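Local coordinates for protein nucleocapsid (Crimean-congo hemorrhagic fever virus, PDB 4AKL) that binds single- and double-stranded RNA, probably helps package the viral genome, and displays sequence-non-specific double-stranded DNA endonuclease activity, at residues I5-K10 against C80-S85; T86-K91 against I137-N142; K167-D172 against A450-L455. All blocks are in the same frame, centred on the assembly; numbering follows the deposited sequence. Where two conformers were deposited one is given.

Contact 1. Residues I5-K10 against C80-S85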
ATOM      1  N   ILE A   5      -8.175  25.243   5.375  1.00 50.94           N
ATOM      2  CA  ILE A   5      -7.733  24.948   4.016  1.00 50.62           C
ATOM      3  C   ILE A   5      -8.980  24.789   3.128  1.00 51.43           C
ATOM      4  O   ILE A   5      -9.327  23.683   2.713  1.00 49.81           O
ATOM      5  CB  ILE A   5      -6.816  23.684   3.931  1.00 48.88           C
ATOM      6  CG1 ILE A   5      -5.796  23.651   5.087  1.00 47.46           C
ATOM      7  CG2 ILE A   5      -6.141  23.623   2.526  1.00 49.07           C
ATOM      8  CD1 ILE A   5      -4.702  22.564   4.978  1.00 42.11           C
ATOM      9  N   GLU A   6      -9.632  25.935   2.854  1.00 53.73           N
ATOM     10  CA  GLU A   6     -10.862  26.022   2.074  1.00 55.28           C
ATOM     11  C   GLU A   6     -10.506  25.981   0.607  1.00 55.81           C
ATOM     12  O   GLU A   6     -10.289  27.024  -0.031  1.00 57.31           O
ATOM     13  CB  GLU A   6     -11.640  27.310   2.380  1.00 57.74           C
ATOM     14  CG  GLU A   6     -12.105  27.451   3.824  1.00 58.77           C
ATOM     15  CD  GLU A   6     -12.995  28.687   4.032  1.00 63.42           C
ATOM     16  OE1 GLU A   6     -13.023  29.578   3.127  1.00 67.85           O
ATOM     17  OE2 GLU A   6     -13.667  28.766   5.096  1.00 64.40           O
ATOM     18  N   VAL A   7     -10.465  24.763   0.098  1.00 54.14           N
ATOM     19  CA  VAL A   7     -10.004  24.453  -1.212  1.00 54.92           C
ATOM     20  C   VAL A   7     -10.922  23.384  -1.702  1.00 54.85           C
ATOM     21  O   VAL A   7     -11.026  22.322  -1.071  1.00 53.22           O
ATOM     22  CB  VAL A   7      -8.527  23.925  -1.155  1.00 53.51           C
ATOM     23  CG1 VAL A   7      -8.113  23.303  -2.452  1.00 53.73           C
ATOM     24  CG2 VAL A   7      -7.563  25.058  -0.789  1.00 54.63           C
ATOM     25  N   ASN A   8     -11.602  23.642  -2.810  1.00 56.94           N
ATOM     26  CA  ASN A   8     -12.558  22.683  -3.389  1.00 57.25           C
ATOM     27  C   ASN A   8     -12.182  22.279  -4.827  1.00 58.01           C
ATOM     28  O   ASN A   8     -13.013  21.710  -5.562  1.00 58.74           O
ATOM     29  CB  ASN A   8     -13.983  23.298  -3.353  1.00 59.31           C
ATOM     30  CG  ASN A   8     -14.400  23.777  -1.941  1.00 59.95           C
ATOM     31  OD1 ASN A   8     -14.739  22.968  -1.025  1.00 59.83           O
ATOM     32  ND2 ASN A   8     -14.375  25.083  -1.761  1.00 62.97           N
ATOM     33  N   SER A   9     -10.941  22.579  -5.239  1.00 57.95           N
ATOM     34  CA  SER A   9     -10.483  22.340  -6.631  1.00 58.61           C
ATOM     35  C   SER A   9      -8.984  22.580  -6.763  1.00 58.17           C
ATOM     36  O   SER A   9      -8.358  23.197  -5.895  1.00 56.59           O
ATOM     37  CB  SER A   9     -11.257  23.236  -7.653  1.00 61.55           C
ATOM     38  OG  SER A   9     -10.953  24.634  -7.537  1.00 62.69           O
ATOM     39  N   LYS A  10      -8.414  22.091  -7.864  1.00 58.76           N
ATOM     40  CA  LYS A  10      -7.005  22.300  -8.151  1.00 58.91           C
ATOM     41  C   LYS A  10      -6.675  23.817  -8.190  1.00 60.30           C
ATOM     42  O   LYS A  10      -5.827  24.270  -7.445  1.00 59.57           O
ATOM     43  CB  LYS A  10      -6.574  21.597  -9.465  1.00 60.02           C
ATOM     44  CG  LYS A  10      -5.013  21.644  -9.662  1.00 61.44           C
ATOM     45  CD  LYS A  10      -4.467  20.721 -10.782  1.00 63.67           C
ATOM     46  CE  LYS A  10      -3.036  21.196 -11.235  1.00 65.55           C
ATOM     47  NZ  LYS A  10      -2.109  20.097 -11.748  1.00 65.30           N
ATOM     48  N   CYS A  80      -0.007  17.419   1.266  1.00 34.61           N
ATOM     49  CA  CYS A  80      -0.601  17.265   2.604  1.00 34.06           C
ATOM     50  C   CYS A  80      -1.782  18.226   2.741  1.00 34.70           C
ATOM     51  O   CYS A  80      -2.851  17.843   3.237  1.00 34.08           O
ATOM     52  CB  CYS A  80       0.441  17.533   3.706  1.00 33.48           C
ATOM     53  SG  CYS A  80       1.758  16.307   3.796  1.00 33.40           S
ATOM     54  N   ALA A  81      -1.609  19.468   2.292  1.00 35.94           N
ATOM     55  CA  ALA A  81      -2.727  20.425   2.351  1.00 36.79           C
ATOM     56  C   ALA A  81      -3.882  19.937   1.472  1.00 37.39           C
ATOM     57  O   ALA A  81      -5.051  20.016   1.866  1.00 37.90           O
ATOM     58  CB  ALA A  81      -2.300  21.779   1.960  1.00 38.55           C
ATOM     59  N   TRP A  82      -3.576  19.441   0.279  1.00 37.58           N
ATOM     60  CA  TRP A  82      -4.624  18.907  -0.591  1.00 37.73           C
ATOM     61  C   TRP A  82      -5.381  17.721   0.072  1.00 35.98           C
ATOM     62  O   TRP A  82      -6.618  17.653   0.020  1.00 36.14           O
ATOM     63  CB  TRP A  82      -4.011  18.482  -1.926  1.00 38.27           C
ATOM     64  CG  TRP A  82      -4.940  17.757  -2.898  1.00 38.36           C
ATOM     65  CD1 TRP A  82      -4.885  16.437  -3.230  1.00 36.82           C
ATOM     66  CD2 TRP A  82      -6.020  18.318  -3.670  1.00 40.96           C
ATOM     67  NE1 TRP A  82      -5.844  16.129  -4.146  1.00 38.17           N
ATOM     68  CE2 TRP A  82      -6.565  17.258  -4.445  1.00 40.55           C
ATOM     69  CE3 TRP A  82      -6.580  19.608  -3.788  1.00 43.39           C
ATOM     70  CZ2 TRP A  82      -7.663  17.439  -5.311  1.00 41.49           C
ATOM     71  CZ3 TRP A  82      -7.653  19.794  -4.648  1.00 43.91           C
ATOM     72  CH2 TRP A  82      -8.185  18.716  -5.402  1.00 43.97           C
ATOM     73  N   ALA A  83      -4.631  16.822   0.685  1.00 34.42           N
ATOM     74  CA  ALA A  83      -5.182  15.634   1.353  1.00 33.12           C
ATOM     75  C   ALA A  83      -6.054  15.990   2.583  1.00 33.00           C
ATOM     76  O   ALA A  83      -6.837  15.193   3.004  1.00 33.12           O
ATOM     77  CB  ALA A  83      -4.026  14.654   1.744  1.00 31.02           C
ATOM     78  N   SER A  84      -5.885  17.187   3.131  1.00 33.54           N
ATOM     79  CA  SER A  84      -6.583  17.652   4.301  1.00 33.62           C
ATOM     80  C   SER A  84      -7.541  18.804   3.982  1.00 35.06           C
ATOM     81  O   SER A  84      -8.084  19.408   4.915  1.00 35.74           O
ATOM     82  CB  SER A  84      -5.558  18.157   5.292  1.00 33.46           C
ATOM     83  OG  SER A  84      -4.818  17.100   5.883  1.00 32.96           O
ATOM     84  N   SER A  85      -7.707  19.133   2.691  1.00 35.43           N
ATOM     85  CA  SER A  85      -8.549  20.256   2.248  1.00 37.53           C
ATOM     86  C   SER A  85     -10.013  20.012   2.497  1.00 37.38           C
ATOM     87  O   SER A  85     -10.461  18.855   2.527  1.00 35.76           O
ATOM     88  CB  SER A  85      -8.333  20.552   0.760  1.00 38.75           C
ATOM     89  OG  SER A  85      -8.656  19.448  -0.046  1.00 39.83           O
TER

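Contact 2. Residues T86-K91 against I137-N142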
ATOM      1  N   THR A  86     -10.786  21.098   2.676  1.00 39.08           N
ATOM      2  CA  THR A  86     -12.199  20.928   2.959  1.00 39.55           C
ATOM      3  C   THR A  86     -12.860  20.051   1.916  1.00 39.73           C
ATOM      4  O   THR A  86     -13.676  19.151   2.278  1.00 38.65           O
ATOM      5  CB  THR A  86     -12.962  22.228   3.108  1.00 41.77           C
ATOM      6  OG1 THR A  86     -12.686  23.091   1.995  1.00 42.66           O
ATOM      7  CG2 THR A  86     -12.580  22.923   4.515  1.00 41.99           C
ATOM      8  N   GLY A  87     -12.488  20.264   0.649  1.00 40.60           N
ATOM      9  CA  GLY A  87     -13.076  19.510  -0.491  1.00 41.43           C
ATOM     10  C   GLY A  87     -12.798  18.024  -0.509  1.00 40.01           C
ATOM     11  O   GLY A  87     -13.710  17.185  -0.716  1.00 39.86           O
ATOM     12  N   ILE A  88     -11.538  17.677  -0.282  1.00 39.20           N
ATOM     13  CA  ILE A  88     -11.128  16.259  -0.253  1.00 37.85           C
ATOM     14  C   ILE A  88     -11.625  15.546   1.046  1.00 36.94           C
ATOM     15  O   ILE A  88     -12.097  14.416   0.999  1.00 36.74           O
ATOM     16  CB  ILE A  88      -9.613  16.155  -0.462  1.00 37.48           C
ATOM     17  CG1 ILE A  88      -9.264  16.629  -1.878  1.00 38.49           C
ATOM     18  CG2 ILE A  88      -9.123  14.733  -0.155  1.00 34.58           C
ATOM     19  CD1 ILE A  88      -9.774  15.707  -2.987  1.00 40.05           C
ATOM     20  N   VAL A  89     -11.539  16.210   2.182  1.00 37.16           N
ATOM     21  CA  VAL A  89     -12.166  15.673   3.423  1.00 36.88           C
ATOM     22  C   VAL A  89     -13.661  15.299   3.234  1.00 37.76           C
ATOM     23  O   VAL A  89     -14.080  14.184   3.631  1.00 36.92           O
ATOM     24  CB  VAL A  89     -11.939  16.616   4.632  1.00 37.31           C
ATOM     25  CG1 VAL A  89     -12.868  16.266   5.852  1.00 37.12           C
ATOM     26  CG2 VAL A  89     -10.458  16.540   5.070  1.00 35.52           C
ATOM     27  N   LYS A  90     -14.453  16.195   2.628  1.00 38.91           N
ATOM     28  CA  LYS A  90     -15.863  15.900   2.377  1.00 39.88           C
ATOM     29  C   LYS A  90     -16.049  14.750   1.386  1.00 38.97           C
ATOM     30  O   LYS A  90     -16.757  13.806   1.643  1.00 37.52           O
ATOM     31  CB  LYS A  90     -16.627  17.114   1.844  1.00 42.37           C
ATOM     32  CG  LYS A  90     -17.171  18.018   2.922  1.00 45.16           C
ATOM     33  CD  LYS A  90     -17.971  19.192   2.343  1.00 49.00           C
ATOM     34  CE  LYS A  90     -17.068  20.341   1.895  1.00 51.19           C
ATOM     35  NZ  LYS A  90     -17.814  21.296   0.945  1.00 54.29           N
ATOM     36  N   LYS A  91     -15.414  14.863   0.241  1.00 39.63           N
ATOM     37  CA  LYS A  91     -15.563  13.829  -0.770  1.00 40.26           C
ATOM     38  C   LYS A  91     -15.012  12.522  -0.297  1.00 38.49           C
ATOM     39  O   LYS A  91     -15.677  11.507  -0.435  1.00 38.43           O
ATOM     40  CB  LYS A  91     -14.927  14.253  -2.073  1.00 41.47           C
ATOM     41  CG  LYS A  91     -15.741  15.415  -2.740  1.00 44.13           C
ATOM     42  CD  LYS A  91     -15.344  15.620  -4.155  1.00 46.23           C
ATOM     43  CE  LYS A  91     -13.960  16.198  -4.302  1.00 46.64           C
ATOM     44  NZ  LYS A  91     -13.784  16.778  -5.725  1.00 51.20           N
ATOM     45  N   ILE A 137     -13.153  10.700  -6.394  1.00 42.54           N
ATOM     46  CA  ILE A 137     -13.070  12.020  -5.722  1.00 42.13           C
ATOM     47  C   ILE A 137     -12.145  13.062  -6.434  1.00 43.01           C
ATOM     48  O   ILE A 137     -11.954  14.193  -5.924  1.00 42.66           O
ATOM     49  CB  ILE A 137     -12.706  11.875  -4.182  1.00 39.75           C
ATOM     50  CG1 ILE A 137     -11.190  11.564  -3.944  1.00 38.88           C
ATOM     51  CG2 ILE A 137     -13.615  10.841  -3.530  1.00 37.85           C
ATOM     52  CD1 ILE A 137     -10.757  11.643  -2.444  1.00 33.55           C
ATOM     53  N   GLY A 138     -11.589  12.688  -7.592  1.00 43.82           N
ATOM     54  CA  GLY A 138     -10.545  13.484  -8.236  1.00 44.63           C
ATOM     55  C   GLY A 138      -9.324  13.708  -7.365  1.00 42.81           C
ATOM     56  O   GLY A 138      -8.851  14.826  -7.241  1.00 43.32           O
ATOM     57  N   PHE A 139      -8.806  12.666  -6.733  1.00 41.25           N
ATOM     58  CA  PHE A 139      -7.628  12.852  -5.841  1.00 39.90           C
ATOM     59  C   PHE A 139      -6.387  13.333  -6.611  1.00 41.18           C
ATOM     60  O   PHE A 139      -5.673  14.234  -6.146  1.00 40.44           O
ATOM     61  CB  PHE A 139      -7.259  11.579  -5.038  1.00 38.22           C
ATOM     62  CG  PHE A 139      -6.151  11.824  -3.997  1.00 36.30           C
ATOM     63  CD1 PHE A 139      -6.386  12.633  -2.892  1.00 35.23           C
ATOM     64  CD2 PHE A 139      -4.893  11.276  -4.148  1.00 34.75           C
ATOM     65  CE1 PHE A 139      -5.403  12.882  -1.982  1.00 33.07           C
ATOM     66  CE2 PHE A 139      -3.876  11.504  -3.223  1.00 32.19           C
ATOM     67  CZ  PHE A 139      -4.113  12.313  -2.153  1.00 32.54           C
ATOM     68  N   ARG A 140      -6.149  12.743  -7.791  1.00 42.34           N
ATOM     69  CA  ARG A 140      -4.993  13.085  -8.610  0.50 43.69           C
ATOM     70  C   ARG A 140      -5.034  14.540  -9.070  1.00 45.30           C
ATOM     71  O   ARG A 140      -5.906  14.891  -9.800  1.00 46.77           O
ATOM     72  CB  ARG A 140      -4.915  12.169  -9.860  0.50 44.69           C
ATOM     73  CG  ARG A 140      -3.586  12.278 -10.619  0.50 46.38           C
ATOM     74  CD  ARG A 140      -3.687  11.865 -12.068  0.50 48.92           C
ATOM     75  NE  ARG A 140      -2.481  12.243 -12.791  0.50 51.65           N
ATOM     76  CZ  ARG A 140      -1.607  11.405 -13.345  0.50 52.44           C
ATOM     77  NH1 ARG A 140      -1.776  10.091 -13.294  0.50 51.76           N
ATOM     78  NH2 ARG A 140      -0.551  11.901 -13.960  0.50 53.85           N
ATOM     79  N   VAL A 141      -4.076  15.353  -8.629  1.00 45.22           N
ATOM     80  CA  VAL A 141      -3.908  16.707  -9.159  1.00 47.48           C
ATOM     81  C   VAL A 141      -2.503  16.925  -9.699  1.00 48.46           C
ATOM     82  O   VAL A 141      -2.220  17.974 -10.197  1.00 50.31           O
ATOM     83  CB  VAL A 141      -4.198  17.791  -8.115  1.00 47.36           C
ATOM     84  CG1 VAL A 141      -5.696  17.853  -7.854  1.00 47.79           C
ATOM     85  CG2 VAL A 141      -3.405  17.546  -6.848  1.00 44.61           C
ATOM     86  N   ASN A 142      -1.625  15.933  -9.579  1.00 47.65           N
ATOM     87  CA  ASN A 142      -0.227  16.010 -10.052  1.00 48.32           C
ATOM     88  C   ASN A 142       0.390  14.616  -9.933  1.00 46.93           C
ATOM     89  O   ASN A 142      -0.276  13.680  -9.447  1.00 45.23           O
ATOM     90  CB  ASN A 142       0.626  17.089  -9.314  1.00 47.80           C
ATOM     91  CG  ASN A 142       0.738  16.875  -7.763  1.00 46.23           C
ATOM     92  OD1 ASN A 142       0.507  15.761  -7.185  1.00 42.02           O
ATOM     93  ND2 ASN A 142       1.123  17.965  -7.084  1.00 44.43           N
TER

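Contact 3. Residues K167-D172 against A450-L455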
ATOM      1  N   LYS A 167      22.879  -2.285   0.892  1.00 42.73           N
ATOM      2  CA  LYS A 167      23.001  -3.711   0.512  1.00 44.23           C
ATOM      3  C   LYS A 167      22.689  -4.669   1.675  1.00 43.96           C
ATOM      4  O   LYS A 167      22.109  -5.749   1.464  1.00 44.30           O
ATOM      5  CB  LYS A 167      24.354  -4.001  -0.130  1.00 46.66           C
ATOM      6  CG  LYS A 167      24.432  -3.526  -1.613  1.00 48.92           C
ATOM      7  CD  LYS A 167      25.747  -3.860  -2.281  1.00 52.19           C
ATOM      8  CE  LYS A 167      25.702  -3.599  -3.835  1.00 54.32           C
ATOM      9  NZ  LYS A 167      27.015  -3.847  -4.502  1.00 56.41           N
ATOM     10  N   GLU A 168      23.039  -4.272   2.903  1.00 44.01           N
ATOM     11  CA  GLU A 168      22.677  -5.068   4.101  1.00 43.56           C
ATOM     12  C   GLU A 168      21.161  -5.073   4.333  1.00 41.49           C
ATOM     13  O   GLU A 168      20.590  -6.131   4.636  1.00 40.84           O
ATOM     14  CB  GLU A 168      23.408  -4.567   5.352  1.00 44.08           C
ATOM     15  CG  GLU A 168      22.976  -5.244   6.646  1.00 44.07           C
ATOM     16  CD  GLU A 168      23.571  -4.609   7.867  1.00 46.49           C
ATOM     17  OE1 GLU A 168      24.649  -3.947   7.796  1.00 48.04           O
ATOM     18  OE2 GLU A 168      22.949  -4.780   8.925  1.00 48.06           O
ATOM     19  N   MET A 169      20.520  -3.896   4.191  1.00 40.41           N
ATOM     20  CA  MET A 169      19.060  -3.766   4.259  1.00 38.76           C
ATOM     21  C   MET A 169      18.373  -4.700   3.289  1.00 39.35           C
ATOM     22  O   MET A 169      17.492  -5.429   3.689  1.00 39.23           O
ATOM     23  CB  MET A 169      18.588  -2.324   4.022  1.00 37.56           C
ATOM     24  CG  MET A 169      18.934  -1.412   5.190  1.00 36.18           C
ATOM     25  SD  MET A 169      18.462   0.283   4.941  1.00 35.03           S
ATOM     26  CE  MET A 169      16.716   0.165   5.337  1.00 30.96           C
ATOM     27  N   LEU A 170      18.797  -4.680   2.028  1.00 40.69           N
ATOM     28  CA  LEU A 170      18.287  -5.601   1.005  1.00 41.46           C
ATOM     29  C   LEU A 170      18.481  -7.106   1.312  1.00 42.61           C
ATOM     30  O   LEU A 170      17.582  -7.921   1.019  1.00 43.18           O
ATOM     31  CB  LEU A 170      18.905  -5.274  -0.350  1.00 42.60           C
ATOM     32  CG  LEU A 170      18.350  -4.035  -1.040  1.00 42.81           C
ATOM     33  CD1 LEU A 170      19.211  -3.733  -2.298  1.00 44.81           C
ATOM     34  CD2 LEU A 170      16.893  -4.281  -1.465  1.00 42.21           C
ATOM     35  N   SER A 171      19.622  -7.478   1.883  1.00 43.32           N
ATOM     36  CA  SER A 171      19.853  -8.878   2.301  1.00 44.21           C
ATOM     37  C   SER A 171      18.826  -9.346   3.336  1.00 43.22           C
ATOM     38  O   SER A 171      18.330 -10.500   3.288  1.00 43.21           O
ATOM     39  CB  SER A 171      21.257  -9.045   2.877  1.00 45.36           C
ATOM     40  OG  SER A 171      22.248  -8.645   1.925  1.00 46.40           O
ATOM     41  N   ASP A 172      18.510  -8.473   4.282  1.00 41.84           N
ATOM     42  CA  ASP A 172      17.522  -8.831   5.270  1.00 41.45           C
ATOM     43  C   ASP A 172      16.130  -8.833   4.625  1.00 40.96           C
ATOM     44  O   ASP A 172      15.274  -9.652   4.975  1.00 40.77           O
ATOM     45  CB  ASP A 172      17.540  -7.856   6.440  1.00 40.42           C
ATOM     46  CG  ASP A 172      16.580  -8.267   7.531  1.00 38.98           C
ATOM     47  OD1 ASP A 172      16.683  -9.409   8.030  1.00 40.50           O
ATOM     48  OD2 ASP A 172      15.737  -7.453   7.854  1.00 36.89           O
ATOM     49  N   ALA A 450      10.246  -0.509   9.790  1.00 34.75           N
ATOM     50  CA  ALA A 450       9.792   0.713   9.089  1.00 34.48           C
ATOM     51  C   ALA A 450      10.785   1.251   8.030  1.00 34.39           C
ATOM     52  O   ALA A 450      10.394   1.600   6.949  1.00 34.45           O
ATOM     53  CB  ALA A 450       9.493   1.856  10.077  1.00 33.57           C
ATOM     54  N   SER A 451      12.055   1.304   8.370  1.00 34.10           N
ATOM     55  CA  SER A 451      13.086   1.819   7.446  1.00 34.47           C
ATOM     56  C   SER A 451      13.233   0.947   6.216  1.00 35.02           C
ATOM     57  O   SER A 451      13.511   1.462   5.143  1.00 35.32           O
ATOM     58  CB  SER A 451      14.429   1.952   8.172  1.00 34.93           C
ATOM     59  OG  SER A 451      14.800   0.693   8.715  1.00 34.88           O
ATOM     60  N   GLU A 452      13.052  -0.368   6.363  1.00 35.00           N
ATOM     61  CA  GLU A 452      13.032  -1.285   5.199  1.00 36.16           C
ATOM     62  C   GLU A 452      11.815  -1.059   4.281  1.00 36.55           C
ATOM     63  O   GLU A 452      11.971  -1.066   3.047  1.00 37.12           O
ATOM     64  CB  GLU A 452      13.108  -2.750   5.628  1.00 36.10           C
ATOM     65  CG  GLU A 452      14.452  -3.074   6.180  1.00 37.06           C
ATOM     66  CD  GLU A 452      14.612  -4.485   6.615  1.00 37.03           C
ATOM     67  OE1 GLU A 452      13.684  -5.262   6.430  1.00 35.48           O
ATOM     68  OE2 GLU A 452      15.689  -4.820   7.149  1.00 37.94           O
ATOM     69  N   HIS A 453      10.630  -0.840   4.888  1.00 35.93           N
ATOM     70  CA  HIS A 453       9.381  -0.501   4.175  0.50 35.57           C
ATOM     71  C   HIS A 453       9.654   0.800   3.389  1.00 35.98           C
ATOM     72  O   HIS A 453       9.308   0.918   2.222  1.00 36.44           O
ATOM     73  CB  HIS A 453       8.276  -0.374   5.262  0.50 34.73           C
ATOM     74  CG  HIS A 453       6.891  -0.071   4.784  0.50 34.62           C
ATOM     75  ND1 HIS A 453       6.188  -0.880   3.903  0.50 36.40           N
ATOM     76  CD2 HIS A 453       6.051   0.938   5.117  0.50 34.17           C
ATOM     77  CE1 HIS A 453       4.983  -0.360   3.703  0.50 35.35           C
ATOM     78  NE2 HIS A 453       4.875   0.743   4.430  0.50 33.10           N
ATOM     79  N   LEU A 454      10.294   1.775   4.059  1.00 35.32           N
ATOM     80  CA  LEU A 454      10.621   3.033   3.397  1.00 35.74           C
ATOM     81  C   LEU A 454      11.577   2.838   2.194  1.00 36.48           C
ATOM     82  O   LEU A 454      11.340   3.393   1.160  1.00 37.29           O
ATOM     83  CB  LEU A 454      11.207   4.048   4.357  1.00 35.24           C
ATOM     84  CG  LEU A 454      10.270   4.701   5.381  1.00 36.06           C
ATOM     85  CD1 LEU A 454      11.163   5.499   6.389  1.00 36.43           C
ATOM     86  CD2 LEU A 454       9.129   5.607   4.777  1.00 34.30           C
ATOM     87  N   LEU A 455      12.632   2.055   2.349  1.00 36.81           N
ATOM     88  CA  LEU A 455      13.550   1.765   1.232  1.00 37.69           C
ATOM     89  C   LEU A 455      12.855   1.094   0.051  1.00 38.52           C
ATOM     90  O   LEU A 455      13.084   1.440  -1.107  1.00 38.56           O
ATOM     91  CB  LEU A 455      14.723   0.888   1.693  1.00 37.98           C
ATOM     92  CG  LEU A 455      15.824   0.569   0.647  1.00 38.68           C
ATOM     93  CD1 LEU A 455      16.436   1.824   0.086  1.00 39.07           C
ATOM     94  CD2 LEU A 455      16.915  -0.347   1.229  1.00 39.13           C
TER

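Contact 1. Residues I5-K10 against C80-S85
I5 and V7 both point at the joint between two consecutive helices, while E6 points away, so the irregular segment 5-10, with an inverse gamma turn centred on E6, lays one apolar side along residues 81-85. I5 carries CG1 beside its backbone N (chi1 -42°) and continues nearly straight, which sets CD1 3.9 Å from A81 CB. Its other branch, CG2, lies 3.8 Å from A81 O. V7 has CG1 anti to the backbone N (chi1 167°); this branch reaches the edge of the W82 indole, close to the ring plane, the two side chains crossing at about a right angle with V7 CG1 4.2 Å from W82 CZ3. The surface they pack on is a helix-to-helix corner of this mainly helical nucleocapsid protein: helix 77-83 ends, S84 leaves helical geometry, and S85 is the N-cap of helix 86-98. S85 OG also binds back to W82 O at 2.7 Å, on an in-plane lone pair of a carbonyl that takes the S85 N-H as well. That bond holds the hydroxyl's rotation; S85 CB lies 3.9 Å from V7 CB, and S85 CA makes a CA-H...O contact to I5 O at 3.5 Å. No hydrogen bond joins the two segments; just past S85, backbone bonds pair I5 with T86 and V7 with G87. S9 O meets the same indole edge 3.7 Å from W82 CZ3, while W82 NE1 is hydrogen-bonded to F139 O.

Contact 2. Residues T86-K91 against I137-N142
A Schellman motif, with G138 at positive phi, ends helix 120-136; I137, just before it, points at the first turns of helix 86-98. I137 is the centre of the first shell. Its CB lies 3.9 Å from K91 CB, while its CG2 branch rests 3.8 Å from K91 O. The longer branch, with CG1 in the crowded position between backbone N and carbonyl carbon (chi1 77°), extends to bring CD1 within 4.2 Å of I88 CG2, the two isoleucine chains crossing near a right angle. I88 CG2 also meets the F139 ring at its edge, near the ring plane, so one methyl touches both apolar partners; I88 CD1 instead lies over toward I137 O, 4.0 Å away. Further out, Y311 of helix 306-316 packs on I88, and V307 of that helix on F139. The F139 ring also meets that of W82, with planes at about 40°, which joins the loop to helix 77-83. K91, itself exposed, bends at chi3 (-70°), which brings its ammonium to the I137 carbonyl for a weak hydrogen bond of 3.2 Å from K91 NZ to I137 O.

Contact 3. Residues K167-D172 against A450-L455
Segments 167-172 and 450-455, of helices 163-181 and 450-460, cross at 101°, their axes 10.5 Å apart at closest, a separation bridged by side chains from both. M169 is the main apolar one, aimed at the second helix. Its CB lies 3.8 Å from L455 CD2, a methyl that also touches M169 SD, and the two side chains cross obliquely. Because M169 runs straight through chi2 and then bends at chi3 (80°), its CE methyl lands on the backbone of the second helix, 3.5 Å from S451 O, and also beside E452 CG at 4.0 Å. F434 of helix 425-440 packs against M169, S451 and E452 and thus closes one flank, while S451 OG is engaged by Q437 of the same helix. Next to this apolar patch two buried acids meet: D172 has CG anti to its backbone N, E452 is extended beyond CG, and their carboxylate planes stand 62° apart. R175 forms a salt bridge with D172 OD1 and R176 with D172 OD2, which would offset part of the negative charge. The short spacing suggests that one acid is probably protonated, D172 OD2 lying 2.7 Å from E452 OE2.

In the fold
From the N terminus, contact 1 comes first, bringing residues 5-10 back to the end of helix 77-83 and closing a loop of 69 intervening residues. Contact 2 opens directly afterwards, at residue 86, and closes a shorter loop when residues 137-142 return to helix 86-98. The two follow in series, neither nested nor crossed, yet their centres are 7 Å apart and they touch, for instance through K10 NZ and V141 O, so they adjoin in one packed region. Contact 3 starts later and spans 277 residues, tying helix 163-181 to the near-C-terminal helix 450-460. Its centre lies about 32 Å from that of contact 2, on the opposite side of the chain's centre.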